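Local coordinates for sensor protein qseC (Escherichia coli, PDB 3JZ3) that autophosphorylates on a histidine as a membrane-bound sensor kinase and works with QseB in a two-component system that activates the flagella regulon, at the interface of chains A and B. Residues are numbered along the deposited sequence; one frame, centred on the assembly and turned at random. Chains: chain A/B, Sensor protein qseC.

The interface of chains A and B. Residues chain A 42-45; chain B 32, 34, 88.
With CG of A:Leu44 anti to its own carbonyl carbon (chi1 -56°) and CG of B:Asp88 placed likewise, the two side chains run past each other in opposite directions. The CD1 methyl of the leucine lies alongside the aspartate, 3.5 Å from the carboxylate oxygen OD1, and CB of B:Asp88 also lies against this methyl. The other branch, CD2, points toward B:Pro34 and meets its CB at 3.9 Å. One forked side chain therefore bridges two separate pieces of chain B: the helix 78-95, which carries B:Asp88, and the extended segment around B:Pro34. Against A:Leu44 the carboxylate makes a van der Waals contact rather than a polar one.

The principle illustrated is that backbone pairing can set the register of a contact while side chains beside it supply the apolar packing. A:Leu42 and B:Asp32 form a parallel beta bridge, and the amide N of A:Gln43 donates to the carbonyl O of B:Asp32 at 3.0 Å, with a C=O...N angle of 173°. Two residues on, the N of A:His45 donates to O of B:Pro34 at 3.1 Å, its approach tilted 28° from the carbonyl plane. Between them, O of A:Gln43 comes 3.1 Å from N of B:Pro34, but a proline nitrogen within a chain has no hydrogen to give, and the ladder lacks a bond at this step. The same B:Pro34 oxygen lies in plane at the edge of the A:His45 imidazole, 3.6 Å from ND1, a proximity rather than an established bond.

Extended stretches from the phospho-acceptor (HisKA) portion of each copy pair here, and chain A also packs on helix 78-95, which probably belongs to the ATP-binding domain of the other copy. The interface lacks exact two-fold symmetry and may not be that of the membrane-bound receptor, but within this assembly the patch helps to hold two kinase segments together.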
ATOM      1  N   LEU A  42      -2.617  -3.814  -8.566  1.00 55.91           N
ATOM      2  CA  LEU A  42      -2.999  -4.540  -7.357  1.00 56.95           C
ATOM      3  C   LEU A  42      -1.945  -4.424  -6.256  1.00 58.17           C
ATOM      4  O   LEU A  42      -0.747  -4.584  -6.508  1.00 58.25           O
ATOM      5  CB  LEU A  42      -3.276  -6.013  -7.675  1.00 57.50           C
ATOM      6  N   GLN A  43      -2.405  -4.139  -5.041  1.00 59.03           N
ATOM      7  CA  GLN A  43      -1.535  -4.077  -3.871  1.00 60.54           C
ATOM      8  C   GLN A  43      -2.137  -4.879  -2.716  1.00 61.20           C
ATOM      9  O   GLN A  43      -3.253  -4.609  -2.275  1.00 58.75           O
ATOM     10  CB  GLN A  43      -1.294  -2.630  -3.452  1.00 60.52           C
ATOM     11  CG  GLN A  43      -0.123  -2.457  -2.507  1.00 63.66           C
ATOM     12  CD  GLN A  43      -0.193  -1.160  -1.730  1.00 65.97           C
ATOM     13  OE1 GLN A  43      -0.692  -0.150  -2.227  1.00 66.88           O
ATOM     14  NE2 GLN A  43       0.312  -1.180  -0.502  1.00 67.37           N
ATOM     15  N   LEU A  44      -1.379  -5.862  -2.235  1.00 65.41           N
ATOM     16  CA  LEU A  44      -1.870  -6.827  -1.249  1.00 68.25           C
ATOM     17  C   LEU A  44      -1.377  -6.512   0.166  1.00 68.40           C
ATOM     18  O   LEU A  44      -0.182  -6.284   0.379  1.00 68.73           O
ATOM     19  CB  LEU A  44      -1.466  -8.257  -1.651  1.00 69.34           C
ATOM     20  CG  LEU A  44      -1.874  -8.790  -3.036  1.00 70.40           C
ATOM     21  CD1 LEU A  44      -1.017  -9.978  -3.452  1.00 69.31           C
ATOM     22  CD2 LEU A  44      -3.359  -9.155  -3.095  1.00 72.41           C
ATOM     23  N   HIS A  45      -2.305  -6.494   1.121  1.00 67.71           N
ATOM     24  CA  HIS A  45      -1.972  -6.289   2.531  1.00 67.79           C
ATOM     25  C   HIS A  45      -2.263  -7.536   3.358  1.00 68.16           C
ATOM     26  O   HIS A  45      -1.714  -7.712   4.445  1.00 68.31           O
ATOM     27  CB  HIS A  45      -2.740  -5.101   3.103  1.00 68.51           C
ATOM     28  CG  HIS A  45      -2.302  -3.779   2.556  1.00 68.54           C
ATOM     29  ND1 HIS A  45      -2.966  -3.141   1.532  1.00 69.50           N
ATOM     30  CD2 HIS A  45      -1.266  -2.976   2.892  1.00 68.14           C
ATOM     31  CE1 HIS A  45      -2.359  -2.001   1.260  1.00 70.15           C
ATOM     32  NE2 HIS A  45      -1.324  -1.877   2.072  1.00 69.81           N
TER
ATOM     33  N   ASP B  32      -5.837  -0.853  -6.755  1.00 48.38           N
ATOM     34  CA  ASP B  32      -6.711  -1.601  -5.857  1.00 47.58           C
ATOM     35  C   ASP B  32      -5.989  -2.021  -4.572  1.00 46.99           C
ATOM     36  O   ASP B  32      -4.902  -2.593  -4.625  1.00 45.87           O
ATOM     37  CB  ASP B  32      -7.280  -2.830  -6.571  1.00 45.39           C
ATOM     38  N   PRO B  34      -6.279  -4.508  -1.554  1.00 49.46           N
ATOM     39  CA  PRO B  34      -6.866  -5.756  -1.067  1.00 51.06           C
ATOM     40  C   PRO B  34      -6.446  -6.073   0.372  1.00 52.37           C
ATOM     41  O   PRO B  34      -5.303  -5.803   0.755  1.00 52.14           O
ATOM     42  CB  PRO B  34      -6.309  -6.803  -2.037  1.00 49.97           C
ATOM     43  N   ASP B  88       2.143 -13.984  -1.828  1.00 45.73           N
ATOM     44  CA  ASP B  88       1.588 -12.919  -2.654  1.00 47.35           C
ATOM     45  C   ASP B  88       1.933 -13.120  -4.125  1.00 47.73           C
ATOM     46  O   ASP B  88       1.178 -12.711  -5.010  1.00 50.60           O
ATOM     47  CB  ASP B  88       2.117 -11.557  -2.192  1.00 48.82           C
ATOM     48  CG  ASP B  88       1.452 -11.067  -0.917  1.00 51.93           C
ATOM     49  OD1 ASP B  88       0.310 -11.489  -0.626  1.00 53.76           O
ATOM     50  OD2 ASP B  88       2.073 -10.244  -0.209  1.00 54.41           O
TER